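Local structure of integral membrane indolylacetylinositol arabinosyltransferase EmbC (Mycolicibacterium smegmatis, 7BVE) at residues I103-L116 with I119-V133. The protein probably transfers arabinose units in building the arabinan polymers of the mycobacterial cell wall, as a membrane-embedded glycosyltransferase that also binds the drug ethambutol. Sequence-based numbering, arbitrary orientation.
Sequences IDRGLLIERINNDL and IVRNTPVVSAPLEQV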
ATOM      1  N   ILE A 103     -13.361  33.951 -11.424  1.00 16.22           N
ATOM      2  CA  ILE A 103     -14.806  34.065 -11.310  1.00 16.22           C
ATOM      3  C   ILE A 103     -15.358  33.256 -10.141  1.00 16.22           C
ATOM      4  O   ILE A 103     -16.324  33.698  -9.501  1.00 16.22           O
ATOM      5  CB  ILE A 103     -15.464  33.673 -12.653  1.00 16.22           C
ATOM      6  CG1 ILE A 103     -16.961  33.969 -12.647  1.00 16.22           C
ATOM      7  CG2 ILE A 103     -15.136  32.232 -13.053  1.00 16.22           C
ATOM      8  CD1 ILE A 103     -17.277  35.420 -12.497  1.00 16.22           C
ATOM      9  N   ASP A 104     -14.727  32.139  -9.785  1.00 15.07           N
ATOM     10  CA  ASP A 104     -15.234  31.266  -8.739  1.00 15.07           C
ATOM     11  C   ASP A 104     -14.455  31.373  -7.441  1.00 15.07           C
ATOM     12  O   ASP A 104     -14.539  30.470  -6.605  1.00 15.07           O
ATOM     13  CB  ASP A 104     -15.253  29.816  -9.219  1.00 15.07           C
ATOM     14  CG  ASP A 104     -13.924  29.371  -9.756  1.00 15.07           C
ATOM     15  OD1 ASP A 104     -13.052  30.230  -9.959  1.00 15.07           O
ATOM     16  OD2 ASP A 104     -13.736  28.154  -9.956  1.00 15.07           O
ATOM     17  N   ARG A 105     -13.684  32.444  -7.251  1.00 15.07           N
ATOM     18  CA  ARG A 105     -12.974  32.667  -5.995  1.00 15.07           C
ATOM     19  C   ARG A 105     -13.070  34.080  -5.459  1.00 15.07           C
ATOM     20  O   ARG A 105     -12.845  34.270  -4.269  1.00 15.07           O
ATOM     21  CB  ARG A 105     -11.491  32.301  -6.121  1.00 15.07           C
ATOM     22  CG  ARG A 105     -11.242  30.827  -6.319  1.00 15.07           C
ATOM     23  CD  ARG A 105      -9.789  30.481  -6.374  1.00 15.07           C
ATOM     24  NE  ARG A 105      -9.617  29.084  -6.744  1.00 15.07           N
ATOM     25  CZ  ARG A 105      -8.439  28.498  -6.915  1.00 15.07           C
ATOM     26  NH1 ARG A 105      -7.324  29.185  -6.732  1.00 15.07           N
ATOM     27  NH2 ARG A 105      -8.378  27.223  -7.263  1.00 15.07           N
ATOM     28  N   GLY A 106     -13.393  35.067  -6.271  1.00 15.07           N
ATOM     29  CA  GLY A 106     -13.360  36.435  -5.799  1.00 15.07           C
ATOM     30  C   GLY A 106     -14.608  37.232  -6.088  1.00 15.07           C
ATOM     31  O   GLY A 106     -15.691  36.673  -6.237  1.00 15.07           O
ATOM     32  N   LEU A 107     -14.464  38.546  -6.167  1.00 15.07           N
ATOM     33  CA  LEU A 107     -15.580  39.457  -6.341  1.00 15.07           C
ATOM     34  C   LEU A 107     -15.417  40.242  -7.630  1.00 15.07           C
ATOM     35  O   LEU A 107     -14.298  40.562  -8.031  1.00 15.07           O
ATOM     36  CB  LEU A 107     -15.657  40.421  -5.165  1.00 15.07           C
ATOM     37  CG  LEU A 107     -16.843  41.341  -4.901  1.00 15.07           C
ATOM     38  CD1 LEU A 107     -16.829  41.493  -3.449  1.00 15.07           C
ATOM     39  CD2 LEU A 107     -16.698  42.703  -5.512  1.00 15.07           C
ATOM     40  N   LEU A 108     -16.540  40.571  -8.261  1.00 15.07           N
ATOM     41  CA  LEU A 108     -16.560  41.337  -9.497  1.00 15.07           C
ATOM     42  C   LEU A 108     -17.825  42.174  -9.553  1.00 15.07           C
ATOM     43  O   LEU A 108     -18.900  41.708  -9.179  1.00 15.07           O
ATOM     44  CB  LEU A 108     -16.497  40.426 -10.728  1.00 15.07           C
ATOM     45  CG  LEU A 108     -15.214  39.677 -11.084  1.00 15.07           C
ATOM     46  CD1 LEU A 108     -15.494  38.659 -12.139  1.00 15.07           C
ATOM     47  CD2 LEU A 108     -14.194  40.643 -11.594  1.00 15.07           C
ATOM     48  N   ILE A 109     -17.693  43.411 -10.015  1.00 15.07           N
ATOM     49  CA  ILE A 109     -18.834  44.274 -10.296  1.00 15.07           C
ATOM     50  C   ILE A 109     -18.760  44.508 -11.804  1.00 15.07           C
ATOM     51  O   ILE A 109     -18.972  45.614 -12.312  1.00 15.07           O
ATOM     52  CB  ILE A 109     -18.813  45.560  -9.445  1.00 15.07           C
ATOM     53  CG1 ILE A 109     -18.643  45.186  -7.979  1.00 15.07           C
ATOM     54  CG2 ILE A 109     -20.150  46.281  -9.466  1.00 15.07           C
ATOM     55  CD1 ILE A 109     -18.441  46.354  -7.070  1.00 15.07           C
ATOM     56  N   GLU A 110     -18.359  43.454 -12.515  1.00 31.43           N
ATOM     57  CA  GLU A 110     -18.245  43.397 -13.967  1.00 31.43           C
ATOM     58  C   GLU A 110     -19.565  43.751 -14.636  1.00 31.43           C
ATOM     59  O   GLU A 110     -20.632  43.516 -14.069  1.00 31.43           O
ATOM     60  CB  GLU A 110     -17.787  41.990 -14.374  1.00 31.43           C
ATOM     61  CG  GLU A 110     -17.414  41.797 -15.837  1.00 31.43           C
ATOM     62  CD  GLU A 110     -16.942  40.389 -16.142  1.00 31.43           C
ATOM     63  OE1 GLU A 110     -16.938  39.550 -15.217  1.00 31.43           O
ATOM     64  OE2 GLU A 110     -16.573  40.119 -17.305  1.00 31.43           O
ATOM     65  N   ARG A 111     -19.510  44.329 -15.829  1.00 39.13           N
ATOM     66  CA  ARG A 111     -20.701  44.631 -16.607  1.00 39.13           C
ATOM     67  C   ARG A 111     -20.915  43.536 -17.639  1.00 39.13           C
ATOM     68  O   ARG A 111     -20.233  43.501 -18.666  1.00 39.13           O
ATOM     69  CB  ARG A 111     -20.580  45.985 -17.292  1.00 39.13           C
ATOM     70  CG  ARG A 111     -21.794  46.345 -18.101  1.00 39.13           C
ATOM     71  CD  ARG A 111     -21.587  47.658 -18.795  1.00 39.13           C
ATOM     72  NE  ARG A 111     -20.428  47.614 -19.675  1.00 39.13           N
ATOM     73  CZ  ARG A 111     -20.439  47.142 -20.914  1.00 39.13           C
ATOM     74  NH1 ARG A 111     -21.559  46.670 -21.438  1.00 39.13           N
ATOM     75  NH2 ARG A 111     -19.325  47.146 -21.631  1.00 39.13           N
ATOM     76  N   ILE A 112     -21.855  42.634 -17.360  1.00 49.29           N
ATOM     77  CA  ILE A 112     -22.390  41.798 -18.421  1.00 49.29           C
ATOM     78  C   ILE A 112     -23.241  42.685 -19.329  1.00 49.29           C
ATOM     79  O   ILE A 112     -23.803  43.690 -18.884  1.00 49.29           O
ATOM     80  CB  ILE A 112     -23.199  40.635 -17.822  1.00 49.29           C
ATOM     81  CG1 ILE A 112     -22.437  40.014 -16.651  1.00 49.29           C
ATOM     82  CG2 ILE A 112     -23.414  39.514 -18.829  1.00 49.29           C
ATOM     83  CD1 ILE A 112     -21.111  39.379 -17.018  1.00 49.29           C
ATOM     84  N   ASN A 113     -23.387  42.264 -20.595  1.00 54.82           N
ATOM     85  CA  ASN A 113     -23.671  43.069 -21.788  1.00 54.82           C
ATOM     86  C   ASN A 113     -24.573  44.295 -21.630  1.00 54.82           C
ATOM     87  O   ASN A 113     -24.283  45.352 -22.199  1.00 54.82           O
ATOM     88  CB  ASN A 113     -24.252  42.148 -22.865  1.00 54.82           C
ATOM     89  CG  ASN A 113     -25.443  41.343 -22.374  1.00 54.82           C
ATOM     90  OD1 ASN A 113     -25.914  41.522 -21.251  1.00 54.82           O
ATOM     91  ND2 ASN A 113     -25.927  40.443 -23.215  1.00 54.82           N
ATOM     92  N   ASN A 114     -25.656  44.174 -20.862  1.00 55.37           N
ATOM     93  CA  ASN A 114     -26.497  45.326 -20.564  1.00 55.37           C
ATOM     94  C   ASN A 114     -26.861  45.470 -19.091  1.00 55.37           C
ATOM     95  O   ASN A 114     -27.572  46.420 -18.748  1.00 55.37           O
ATOM     96  CB  ASN A 114     -27.786  45.272 -21.396  1.00 55.37           C
ATOM     97  CG  ASN A 114     -27.545  45.574 -22.859  1.00 55.37           C
ATOM     98  OD1 ASN A 114     -26.802  46.494 -23.197  1.00 55.37           O
ATOM     99  ND2 ASN A 114     -28.170  44.800 -23.735  1.00 55.37           N
ATOM    100  N   ASP A 115     -26.403  44.580 -18.215  1.00 50.51           N
ATOM    101  CA  ASP A 115     -26.739  44.626 -16.799  1.00 50.51           C
ATOM    102  C   ASP A 115     -25.485  44.745 -15.946  1.00 50.51           C
ATOM    103  O   ASP A 115     -24.518  44.006 -16.141  1.00 50.51           O
ATOM    104  CB  ASP A 115     -27.513  43.376 -16.375  1.00 50.51           C
ATOM    105  CG  ASP A 115     -28.915  43.333 -16.936  1.00 50.51           C
ATOM    106  OD1 ASP A 115     -29.491  44.408 -17.204  1.00 50.51           O
ATOM    107  OD2 ASP A 115     -29.450  42.217 -17.097  1.00 50.51           O
ATOM    108  N   LEU A 116     -25.518  45.653 -14.978  1.00 31.04           N
ATOM    109  CA  LEU A 116     -24.438  45.802 -14.012  1.00 31.04           C
ATOM    110  C   LEU A 116     -24.706  44.834 -12.869  1.00 31.04           C
ATOM    111  O   LEU A 116     -25.653  45.019 -12.102  1.00 31.04           O
ATOM    112  CB  LEU A 116     -24.343  47.242 -13.518  1.00 31.04           C
ATOM    113  CG  LEU A 116     -23.180  47.552 -12.581  1.00 31.04           C
ATOM    114  CD1 LEU A 116     -21.874  47.284 -13.281  1.00 31.04           C
ATOM    115  CD2 LEU A 116     -23.243  48.990 -12.129  1.00 31.04           C
ATOM    116  N   ILE A 119     -20.707  39.504  -9.233  1.00 15.07           N
ATOM    117  CA  ILE A 119     -20.624  38.034  -8.994  1.00 15.07           C
ATOM    118  C   ILE A 119     -19.703  37.796  -7.796  1.00 15.07           C
ATOM    119  O   ILE A 119     -18.511  38.151  -7.881  1.00 15.07           O
ATOM    120  CB  ILE A 119     -20.123  37.300 -10.254  1.00 15.07           C
ATOM    121  CG1 ILE A 119     -21.124  37.397 -11.409  1.00 15.07           C
ATOM    122  CG2 ILE A 119     -19.768  35.856  -9.932  1.00 15.07           C
ATOM    123  CD1 ILE A 119     -20.577  36.926 -12.736  1.00 15.07           C
ATOM    124  N   VAL A 120     -20.253  37.218  -6.724  1.00 15.07           N
ATOM    125  CA  VAL A 120     -19.454  36.918  -5.501  1.00 15.07           C
ATOM    126  C   VAL A 120     -19.418  35.397  -5.336  1.00 15.07           C
ATOM    127  O   VAL A 120     -20.502  34.788  -5.241  1.00 15.07           O
ATOM    128  CB  VAL A 120     -20.051  37.605  -4.257  1.00 15.07           C
ATOM    129  CG1 VAL A 120     -19.309  37.218  -2.988  1.00 15.07           C
ATOM    130  CG2 VAL A 120     -20.094  39.117  -4.414  1.00 15.07           C
ATOM    131  N   ARG A 121     -18.212  34.826  -5.283  1.00 15.07           N
ATOM    132  CA  ARG A 121     -18.038  33.357  -5.130  1.00 15.07           C
ATOM    133  C   ARG A 121     -18.917  32.615  -6.145  1.00 15.07           C
ATOM    134  O   ARG A 121     -19.707  31.754  -5.705  1.00 15.07           O
ATOM    135  CB  ARG A 121     -18.374  32.927  -3.698  1.00 15.07           C
ATOM    136  CG  ARG A 121     -18.110  31.455  -3.414  1.00 15.07           C
ATOM    137  CD  ARG A 121     -16.640  31.104  -3.533  1.00 15.07           C
ATOM    138  NE  ARG A 121     -15.816  31.870  -2.607  1.00 15.07           N
ATOM    139  CZ  ARG A 121     -14.499  31.753  -2.498  1.00 15.07           C
ATOM    140  NH1 ARG A 121     -13.845  30.893  -3.262  1.00 15.07           N
ATOM    141  NH2 ARG A 121     -13.837  32.494  -1.628  1.00 15.07           N
ATOM    142  N   ASN A 122     -18.812  32.968  -7.435  1.00 20.04           N
ATOM    143  CA  ASN A 122     -19.577  32.263  -8.509  1.00 20.04           C
ATOM    144  C   ASN A 122     -21.098  32.340  -8.403  1.00 20.04           C
ATOM    145  O   ASN A 122     -21.746  31.593  -9.111  1.00 20.04           O
ATOM    146  CB  ASN A 122     -19.170  30.808  -8.728  1.00 20.04           C
ATOM    147  CG  ASN A 122     -18.831  30.539 -10.169  1.00 20.04           C
ATOM    148  OD1 ASN A 122     -19.240  31.283 -11.051  1.00 20.04           O
ATOM    149  ND2 ASN A 122     -18.049  29.506 -10.404  1.00 20.04           N
ATOM    150  N   THR A 123     -21.671  33.178  -7.563  1.00 22.67           N
ATOM    151  CA  THR A 123     -23.136  33.179  -7.495  1.00 22.67           C
ATOM    152  C   THR A 123     -23.620  34.608  -7.559  1.00 22.67           C
ATOM    153  O   THR A 123     -23.302  35.280  -6.664  1.00 22.67           O
ATOM    154  CB  THR A 123     -23.544  32.696  -6.106  1.00 22.67           C
ATOM    155  OG1 THR A 123     -23.197  33.671  -5.131  1.00 22.67           O
ATOM    156  CG2 THR A 123     -22.910  31.387  -5.703  1.00 22.67           C
ATOM    157  N   PRO A 124     -24.561  35.058  -8.397  1.00 21.60           N
ATOM    158  CA  PRO A 124     -24.900  36.467  -8.420  1.00 21.60           C
ATOM    159  C   PRO A 124     -25.568  36.943  -7.133  1.00 21.60           C
ATOM    160  O   PRO A 124     -26.198  36.192  -6.522  1.00 21.60           O
ATOM    161  CB  PRO A 124     -25.866  36.597  -9.588  1.00 21.60           C
ATOM    162  CG  PRO A 124     -25.626  35.342 -10.361  1.00 21.60           C
ATOM    163  CD  PRO A 124     -25.367  34.291  -9.311  1.00 21.60           C
ATOM    164  N   VAL A 125     -25.397  38.207  -6.784  1.00 19.19           N
ATOM    165  CA  VAL A 125     -26.018  38.756  -5.556  1.00 19.19           C
ATOM    166  C   VAL A 125     -27.132  39.730  -5.952  1.00 19.19           C
ATOM    167  O   VAL A 125     -28.235  39.459  -5.663  1.00 19.19           O
ATOM    168  CB  VAL A 125     -24.940  39.346  -4.635  1.00 19.19           C
ATOM    169  CG1 VAL A 125     -25.508  40.064  -3.443  1.00 19.19           C
ATOM    170  CG2 VAL A 125     -23.987  38.275  -4.173  1.00 19.19           C
ATOM    171  N   VAL A 126     -26.871  40.748  -6.729  1.00 20.97           N
ATOM    172  CA  VAL A 126     -27.849  41.757  -7.112  1.00 20.97           C
ATOM    173  C   VAL A 126     -27.524  42.201  -8.534  1.00 20.97           C
ATOM    174  O   VAL A 126     -26.389  42.086  -8.995  1.00 20.97           O
ATOM    175  CB  VAL A 126     -27.848  42.935  -6.103  1.00 20.97           C
ATOM    176  CG1 VAL A 126     -26.617  43.801  -6.258  1.00 20.97           C
ATOM    177  CG2 VAL A 126     -29.128  43.744  -6.173  1.00 20.97           C
ATOM    178  N   SER A 127     -28.545  42.655  -9.257  1.00 27.04           N
ATOM    179  CA  SER A 127     -28.371  43.075 -10.642  1.00 27.04           C
ATOM    180  C   SER A 127     -29.394  44.153 -10.959  1.00 27.04           C
ATOM    181  O   SER A 127     -30.436  44.247 -10.312  1.00 27.04           O
ATOM    182  CB  SER A 127     -28.524  41.902 -11.609  1.00 27.04           C
ATOM    183  OG  SER A 127     -27.544  40.910 -11.371  1.00 27.04           O
ATOM    184  N   ALA A 128     -29.087  44.956 -11.977  1.00 39.15           N
ATOM    185  CA  ALA A 128     -29.971  46.032 -12.414  1.00 39.15           C
ATOM    186  C   ALA A 128     -29.657  46.451 -13.845  1.00 39.15           C
ATOM    187  O   ALA A 128     -28.496  46.382 -14.266  1.00 39.15           O
ATOM    188  CB  ALA A 128     -29.852  47.241 -11.489  1.00 39.15           C
ATOM    189  N   PRO A 129     -30.658  46.873 -14.622  1.00 54.01           N
ATOM    190  CA  PRO A 129     -30.384  47.378 -15.972  1.00 54.01           C
ATOM    191  C   PRO A 129     -29.602  48.682 -15.940  1.00 54.01           C
ATOM    192  O   PRO A 129     -29.763  49.507 -15.040  1.00 54.01           O
ATOM    193  CB  PRO A 129     -31.782  47.579 -16.565  1.00 54.01           C
ATOM    194  CG  PRO A 129     -32.648  46.660 -15.793  1.00 54.01           C
ATOM    195  CD  PRO A 129     -32.099  46.670 -14.403  1.00 54.01           C
ATOM    196  N   LEU A 130     -28.759  48.864 -16.956  1.00 54.03           N
ATOM    197  CA  LEU A 130     -27.715  49.880 -16.892  1.00 54.03           C
ATOM    198  C   LEU A 130     -28.269  51.278 -17.134  1.00 54.03           C
ATOM    199  O   LEU A 130     -27.817  52.250 -16.518  1.00 54.03           O
ATOM    200  CB  LEU A 130     -26.618  49.546 -17.895  1.00 54.03           C
ATOM    201  CG  LEU A 130     -25.369  50.416 -17.887  1.00 54.03           C
ATOM    202  CD1 LEU A 130     -24.647  50.326 -16.559  1.00 54.03           C
ATOM    203  CD2 LEU A 130     -24.484  49.937 -18.989  1.00 54.03           C
ATOM    204  N   GLU A 131     -29.260  51.405 -18.020  1.00 59.28           N
ATOM    205  CA  GLU A 131     -29.934  52.689 -18.184  1.00 59.28           C
ATOM    206  C   GLU A 131     -30.802  53.027 -16.980  1.00 59.28           C
ATOM    207  O   GLU A 131     -31.179  54.190 -16.802  1.00 59.28           O
ATOM    208  CB  GLU A 131     -30.778  52.692 -19.462  1.00 59.28           C
ATOM    209  CG  GLU A 131     -32.014  51.805 -19.414  1.00 59.28           C
ATOM    210  CD  GLU A 131     -31.741  50.374 -19.838  1.00 59.28           C
ATOM    211  OE1 GLU A 131     -30.559  49.986 -19.942  1.00 59.28           O
ATOM    212  OE2 GLU A 131     -32.718  49.629 -20.057  1.00 59.28           O
ATOM    213  N   GLN A 132     -31.133  52.033 -16.157  1.00 58.07           N
ATOM    214  CA  GLN A 132     -31.831  52.285 -14.908  1.00 58.07           C
ATOM    215  C   GLN A 132     -30.849  52.632 -13.792  1.00 58.07           C
ATOM    216  O   GLN A 132     -31.214  53.348 -12.853  1.00 58.07           O
ATOM    217  CB  GLN A 132     -32.681  51.062 -14.560  1.00 58.07           C
ATOM    218  CG  GLN A 132     -33.662  51.238 -13.423  1.00 58.07           C
ATOM    219  CD  GLN A 132     -34.543  50.016 -13.239  1.00 58.07           C
ATOM    220  OE1 GLN A 132     -34.406  49.027 -13.955  1.00 58.07           O
ATOM    221  NE2 GLN A 132     -35.451  50.080 -12.275  1.00 58.07           N
ATOM    222  N   VAL A 133     -29.603  52.159 -13.889  1.00 52.50           N
ATOM    223  CA  VAL A 133     -28.554  52.578 -12.961  1.00 52.50           C
ATOM    224  C   VAL A 133     -28.122  54.011 -13.250  1.00 52.50           C
ATOM    225  O   VAL A 133     -27.945  54.818 -12.331  1.00 52.50           O
ATOM    226  CB  VAL A 133     -27.369  51.597 -13.021  1.00 52.50           C
ATOM    227  CG1 VAL A 133     -26.190  52.105 -12.218  1.00 52.50           C
ATOM    228  CG2 VAL A 133     -27.781  50.248 -12.490  1.00 52.50           C
TER
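Ile103 reaches Ile119 with the end of its longer branch: CG1 stands opposite the backbone N (chi1 -172°), and CD1 comes within 3.6 Å of Ile119 CG2. Asp104 and Asn122 lie side by side, the amide nitrogen ND2 against Asp104 CB, their carboxylate and amide planes 73° apart. Around the next carbonyls curls Arg121, bent at chi2 and chi3. Its guanidinium lays one face under Arg105 O, while NH1 makes a weak hydrogen bond of 3.4 Å to Asp104 O and NH2 is held by the carbonyl of Arg180. Gly106 O accepts from Arg121 N at 3.3 Å, a donor within the type I' turn from Val120 to Thr123. Leu107 then sets CG 4.0 Å from Val120 CG2, and both side chains also touch Phe143 of strand 140-145. Farther along, Arg111 offers the aliphatic CD to Leu130 CD2 at 3.7 Å, the two side chains crossing at about a right angle. Within the type I turn from Ile112 to Asp115, Asn114 O accepts a hydrogen bond from Leu130 N, at the first residue of helix 130-133. Leu116 N donates to Ala128 O at 3.1 Å, and the Leu116 side chain meets Leu130 and Val133. These are successive antiparallel hairpins of a four-stranded sheet in the concanavalin-like domain. Main-chain bonds, several of them weak, therefore share the work with apolar side chains, and the charge of Arg121 probably polarises the carbonyls of Asp104 and Arg105.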